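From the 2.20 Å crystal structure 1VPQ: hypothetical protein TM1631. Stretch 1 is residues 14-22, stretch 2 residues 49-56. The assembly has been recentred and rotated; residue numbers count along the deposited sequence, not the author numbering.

Stretch 1, residues 14-22: VYVGTSGFS
Stretch 2, residues 49-56: GFRIVELN

Residues 14-18 form an extended strand that runs at 48° to strand 52-55, both pointing broadly the same way, with axes 5.2 Å apart at closest approach. Register is set by CA pairs: Gly-17 lies 5.2 Å from Val-53 CA to CA, and Ser-19 4.7 Å from Glu-54 CA to CA. A single beta bridge joins Ser-19 and Glu-54: Glu-54 N donates almost linearly (177°) to Thr-18 O at 3.2 Å, and Gly-20 N donates to Glu-54 O at 2.9 Å, a more bent bond (137°).

Tyr-15 covers the most surface. Its CB points toward the second stretch, and chi1 -58° (m) with chi2 80° sets its ring edge against Arg-51, CD2 to CB 4.3 Å. Ile-52 (tt), whose CA-to-CB bond also points toward the other stretch, brings CG2 to 3.6 Å from Tyr-15 CB, a branched aliphatic chain filling buried apolar space.

The CA-to-CB bond of Phe-50 (chi1 -63°, m; chi2 -57°) points toward the first stretch, its CD1 3.4 Å from Val-16 O and 4.0 Å from Gly-17 CA. Gly-17, at phi/psi -156/-162, suits its place against Ile-52: its CA makes a CA-H...O contact with Ile-52 O at 3.6 Å, and a CB would sit 2.1 Å from that oxygen, a clash. Nearby, Val-16 O and Arg-51 N are too far apart to bond directly (4.3 Å); one water spans them, donating to Val-16 O at 3.0 Å and accepting from Arg-51 N at 2.9 Å.

At the bridge, Ser-19 (m) donates from OG to Glu-54 OE1 at 2.6 Å, a short bond suited to a carboxylate; Glu-54 is extended, chi1 and chi2 both t. Thr-18 (p) braces the turn, OG1 donating to Gly-20 O at 2.9 Å. Gly-20 has positive phi (84°), which favours glycine. Phe-21 (p, chi2 89°) then presents its ring edge to Leu-55, CD2 to CD2 4.3 Å.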

ATOM      1  N   VAL A  14       7.071 -13.670  -0.949  1.00 31.38           N
ATOM      2  CA  VAL A  14       5.934 -12.846  -0.541  1.00 30.86           C
ATOM      3  C   VAL A  14       6.347 -12.010   0.670  1.00 30.53           C
ATOM      4  O   VAL A  14       6.830 -12.554   1.648  1.00 30.37           O
ATOM      5  CB  VAL A  14       4.702 -13.697  -0.195  1.00 30.64           C
ATOM      6  CG1 VAL A  14       3.616 -12.839   0.434  1.00 30.50           C
ATOM      7  CG2 VAL A  14       4.172 -14.399  -1.432  1.00 30.38           C
ATOM      8  N   TYR A  15       6.168 -10.693   0.587  1.00 30.37           N
ATOM      9  CA  TYR A  15       6.452  -9.782   1.713  1.00 30.25           C
ATOM     10  C   TYR A  15       5.169  -9.242   2.327  1.00 30.18           C
ATOM     11  O   TYR A  15       4.463  -8.447   1.704  1.00 30.36           O
ATOM     12  CB  TYR A  15       7.282  -8.574   1.267  1.00 30.12           C
ATOM     13  CG  TYR A  15       8.613  -8.889   0.640  1.00 29.56           C
ATOM     14  CD1 TYR A  15       8.695  -9.284  -0.690  1.00 29.60           C
ATOM     15  CD2 TYR A  15       9.794  -8.758   1.364  1.00 28.90           C
ATOM     16  CE1 TYR A  15       9.922  -9.558  -1.287  1.00 28.70           C
ATOM     17  CE2 TYR A  15      11.024  -9.036   0.785  1.00 28.97           C
ATOM     18  CZ  TYR A  15      11.086  -9.433  -0.545  1.00 28.90           C
ATOM     19  OH  TYR A  15      12.313  -9.710  -1.130  1.00 29.52           O
ATOM     20  N   VAL A  16       4.880  -9.651   3.554  1.00 30.17           N
ATOM     21  CA  VAL A  16       3.750  -9.085   4.297  1.00 30.19           C
ATOM     22  C   VAL A  16       4.224  -8.044   5.329  1.00 30.42           C
ATOM     23  O   VAL A  16       5.236  -8.230   6.024  1.00 30.32           O
ATOM     24  CB  VAL A  16       2.858 -10.174   4.956  1.00 30.07           C
ATOM     25  CG1 VAL A  16       3.663 -11.059   5.898  1.00 30.29           C
ATOM     26  CG2 VAL A  16       1.652  -9.543   5.695  1.00 30.04           C
ATOM     27  N   GLY A  17       3.480  -6.943   5.396  1.00 30.52           N
ATOM     28  CA  GLY A  17       3.679  -5.914   6.401  1.00 30.58           C
ATOM     29  C   GLY A  17       2.403  -5.118   6.609  1.00 30.85           C
ATOM     30  O   GLY A  17       1.316  -5.567   6.244  1.00 30.45           O
ATOM     31  N   THR A  18       2.546  -3.938   7.209  1.00 31.28           N
ATOM     32  CA  THR A  18       1.425  -3.032   7.464  1.00 31.71           C
ATOM     33  C   THR A  18       1.634  -1.663   6.810  1.00 31.97           C
ATOM     34  O   THR A  18       2.733  -1.324   6.369  1.00 31.55           O
ATOM     35  CB  THR A  18       1.243  -2.799   8.965  1.00 31.72           C
ATOM     36  OG1 THR A  18       2.503  -2.407   9.517  1.00 32.67           O
ATOM     37  CG2 THR A  18       0.731  -4.069   9.667  1.00 31.20           C
ATOM     38  N   SER A  19       0.558  -0.882   6.752  1.00 32.55           N
ATOM     39  CA  SER A  19       0.631   0.493   6.262  1.00 33.08           C
ATOM     40  C   SER A  19       1.019   1.385   7.425  1.00 33.30           C
ATOM     41  O   SER A  19       0.183   1.727   8.265  1.00 33.17           O
ATOM     42  CB  SER A  19      -0.699   0.956   5.670  1.00 33.12           C
ATOM     43  OG  SER A  19      -0.995   0.258   4.477  1.00 33.62           O
ATOM     44  N   GLY A  20       2.295   1.749   7.467  1.00 33.54           N
ATOM     45  CA  GLY A  20       2.848   2.503   8.582  1.00 33.84           C
ATOM     46  C   GLY A  20       3.239   1.582   9.721  1.00 34.01           C
ATOM     47  O   GLY A  20       2.787   0.435   9.803  1.00 34.09           O
ATOM     48  N   PHE A  21       4.102   2.097  10.586  1.00 34.19           N
ATOM     49  CA  PHE A  21       4.541   1.402  11.797  1.00 34.19           C
ATOM     50  C   PHE A  21       4.432   2.285  13.049  1.00 34.17           C
ATOM     51  O   PHE A  21       4.499   1.780  14.161  1.00 34.42           O
ATOM     52  CB  PHE A  21       5.998   0.956  11.633  1.00 34.06           C
ATOM     53  CG  PHE A  21       6.981   2.099  11.644  1.00 34.25           C
ATOM     54  CD1 PHE A  21       7.528   2.552  12.839  1.00 34.16           C
ATOM     55  CD2 PHE A  21       7.341   2.737  10.465  1.00 34.20           C
ATOM     56  CE1 PHE A  21       8.425   3.610  12.860  1.00 34.35           C
ATOM     57  CE2 PHE A  21       8.236   3.801  10.478  1.00 34.02           C
ATOM     58  CZ  PHE A  21       8.781   4.234  11.681  1.00 34.39           C
ATOM     59  N   SER A  22       4.280   3.595  12.858  1.00 34.26           N
ATOM     60  CA  SER A  22       4.409   4.577  13.937  1.00 34.22           C
ATOM     61  C   SER A  22       3.044   4.983  14.490  1.00 34.25           C
ATOM     62  O   SER A  22       2.515   6.044  14.162  1.00 34.18           O
ATOM     63  CB  SER A  22       5.184   5.800  13.429  1.00 34.26           C
ATOM     64  OG  SER A  22       5.649   6.614  14.490  1.00 34.15           O
ATOM     65  N   GLY A  49       9.001  -9.063  13.081  1.00 30.37           N
ATOM     66  CA  GLY A  49       9.557  -9.865  11.976  1.00 30.28           C
ATOM     67  C   GLY A  49       9.090  -9.488  10.581  1.00 30.33           C
ATOM     68  O   GLY A  49       9.321 -10.226   9.622  1.00 30.18           O
ATOM     69  N   PHE A  50       8.438  -8.337  10.463  1.00 30.33           N
ATOM     70  CA  PHE A  50       8.027  -7.813   9.164  1.00 30.38           C
ATOM     71  C   PHE A  50       9.229  -7.292   8.383  1.00 30.70           C
ATOM     72  O   PHE A  50      10.018  -6.509   8.913  1.00 31.10           O
ATOM     73  CB  PHE A  50       7.018  -6.682   9.342  1.00 30.15           C
ATOM     74  CG  PHE A  50       5.738  -7.106   9.989  1.00 29.28           C
ATOM     75  CD1 PHE A  50       4.973  -8.117   9.435  1.00 28.71           C
ATOM     76  CD2 PHE A  50       5.281  -6.468  11.133  1.00 28.44           C
ATOM     77  CE1 PHE A  50       3.795  -8.508  10.021  1.00 29.19           C
ATOM     78  CE2 PHE A  50       4.104  -6.852  11.733  1.00 28.77           C
ATOM     79  CZ  PHE A  50       3.355  -7.874  11.178  1.00 29.47           C
ATOM     80  N   ARG A  51       9.344  -7.707   7.120  1.00 30.73           N
ATOM     81  CA  ARG A  51      10.475  -7.348   6.261  1.00 30.71           C
ATOM     82  C   ARG A  51      10.144  -6.201   5.295  1.00 30.03           C
ATOM     83  O   ARG A  51      10.938  -5.860   4.428  1.00 29.53           O
ATOM     84  CB  ARG A  51      10.903  -8.578   5.464  1.00 31.35           C
ATOM     85  CG  ARG A  51      11.331  -9.766   6.339  1.00 33.61           C
ATOM     86  CD  ARG A  51      12.842  -9.907   6.396  1.00 36.10           C
ATOM     87  NE  ARG A  51      13.393 -10.103   5.054  1.00 38.20           N
ATOM     88  CZ  ARG A  51      13.366 -11.247   4.374  1.00 39.56           C
ATOM     89  NH1 ARG A  51      12.815 -12.347   4.894  1.00 39.80           N
ATOM     90  NH2 ARG A  51      13.901 -11.285   3.155  1.00 40.18           N
ATOM     91  N   ILE A  52       8.964  -5.612   5.453  1.00 29.78           N
ATOM     92  CA  ILE A  52       8.504  -4.553   4.564  1.00 29.29           C
ATOM     93  C   ILE A  52       7.463  -3.695   5.281  1.00 29.20           C
ATOM     94  O   ILE A  52       6.773  -4.168   6.190  1.00 29.00           O
ATOM     95  CB  ILE A  52       7.935  -5.136   3.222  1.00 29.26           C
ATOM     96  CG1 ILE A  52       7.917  -4.069   2.125  1.00 29.19           C
ATOM     97  CG2 ILE A  52       6.535  -5.737   3.414  1.00 28.67           C
ATOM     98  CD1 ILE A  52       7.630  -4.612   0.727  1.00 29.01           C
ATOM     99  N   VAL A  53       7.375  -2.433   4.877  1.00 28.87           N
ATOM    100  CA  VAL A  53       6.337  -1.538   5.369  1.00 28.89           C
ATOM    101  C   VAL A  53       5.983  -0.576   4.243  1.00 28.98           C
ATOM    102  O   VAL A  53       6.835  -0.228   3.433  1.00 28.99           O
ATOM    103  CB  VAL A  53       6.773  -0.782   6.664  1.00 28.77           C
ATOM    104  CG1 VAL A  53       7.939   0.168   6.402  1.00 28.82           C
ATOM    105  CG2 VAL A  53       5.604  -0.031   7.289  1.00 28.73           C
ATOM    106  N   GLU A  54       4.716  -0.183   4.185  1.00 29.19           N
ATOM    107  CA  GLU A  54       4.220   0.773   3.203  1.00 29.08           C
ATOM    108  C   GLU A  54       4.088   2.142   3.866  1.00 29.35           C
ATOM    109  O   GLU A  54       3.425   2.271   4.887  1.00 28.81           O
ATOM    110  CB  GLU A  54       2.865   0.301   2.695  1.00 29.05           C
ATOM    111  CG  GLU A  54       2.213   1.185   1.656  1.00 29.31           C
ATOM    112  CD  GLU A  54       0.783   0.773   1.401  1.00 29.54           C
ATOM    113  OE1 GLU A  54      -0.086   1.203   2.185  1.00 28.23           O
ATOM    114  OE2 GLU A  54       0.542   0.017   0.427  1.00 29.19           O
ATOM    115  N   LEU A  55       4.704   3.161   3.266  1.00 29.92           N
ATOM    116  CA  LEU A  55       4.785   4.487   3.882  1.00 30.25           C
ATOM    117  C   LEU A  55       4.111   5.609   3.085  1.00 30.55           C
ATOM    118  O   LEU A  55       4.017   5.564   1.862  1.00 30.47           O
ATOM    119  CB  LEU A  55       6.250   4.842   4.144  1.00 30.36           C
ATOM    120  CG  LEU A  55       6.925   3.960   5.203  1.00 30.40           C
ATOM    121  CD1 LEU A  55       8.427   4.105   5.165  1.00 30.27           C
ATOM    122  CD2 LEU A  55       6.398   4.276   6.596  1.00 31.03           C
ATOM    123  N   ASN A  56       3.633   6.609   3.819  1.00 30.87           N
ATOM    124  CA  ASN A  56       3.078   7.818   3.239  1.00 31.09           C
ATOM    125  C   ASN A  56       3.612   9.016   4.007  1.00 31.35           C
ATOM    126  O   ASN A  56       3.143   9.326   5.105  1.00 31.46           O
ATOM    127  CB  ASN A  56       1.547   7.788   3.282  1.00 31.13           C
ATOM    128  CG  ASN A  56       0.909   9.053   2.711  1.00 30.96           C
ATOM    129  OD1 ASN A  56       1.456   9.705   1.820  1.00 30.85           O
ATOM    130  ND2 ASN A  56      -0.265   9.394   3.224  1.00 31.13           N
TER
HETATM  131  O   HOH W   1       7.759  -9.790   5.787  1.00 13.25           O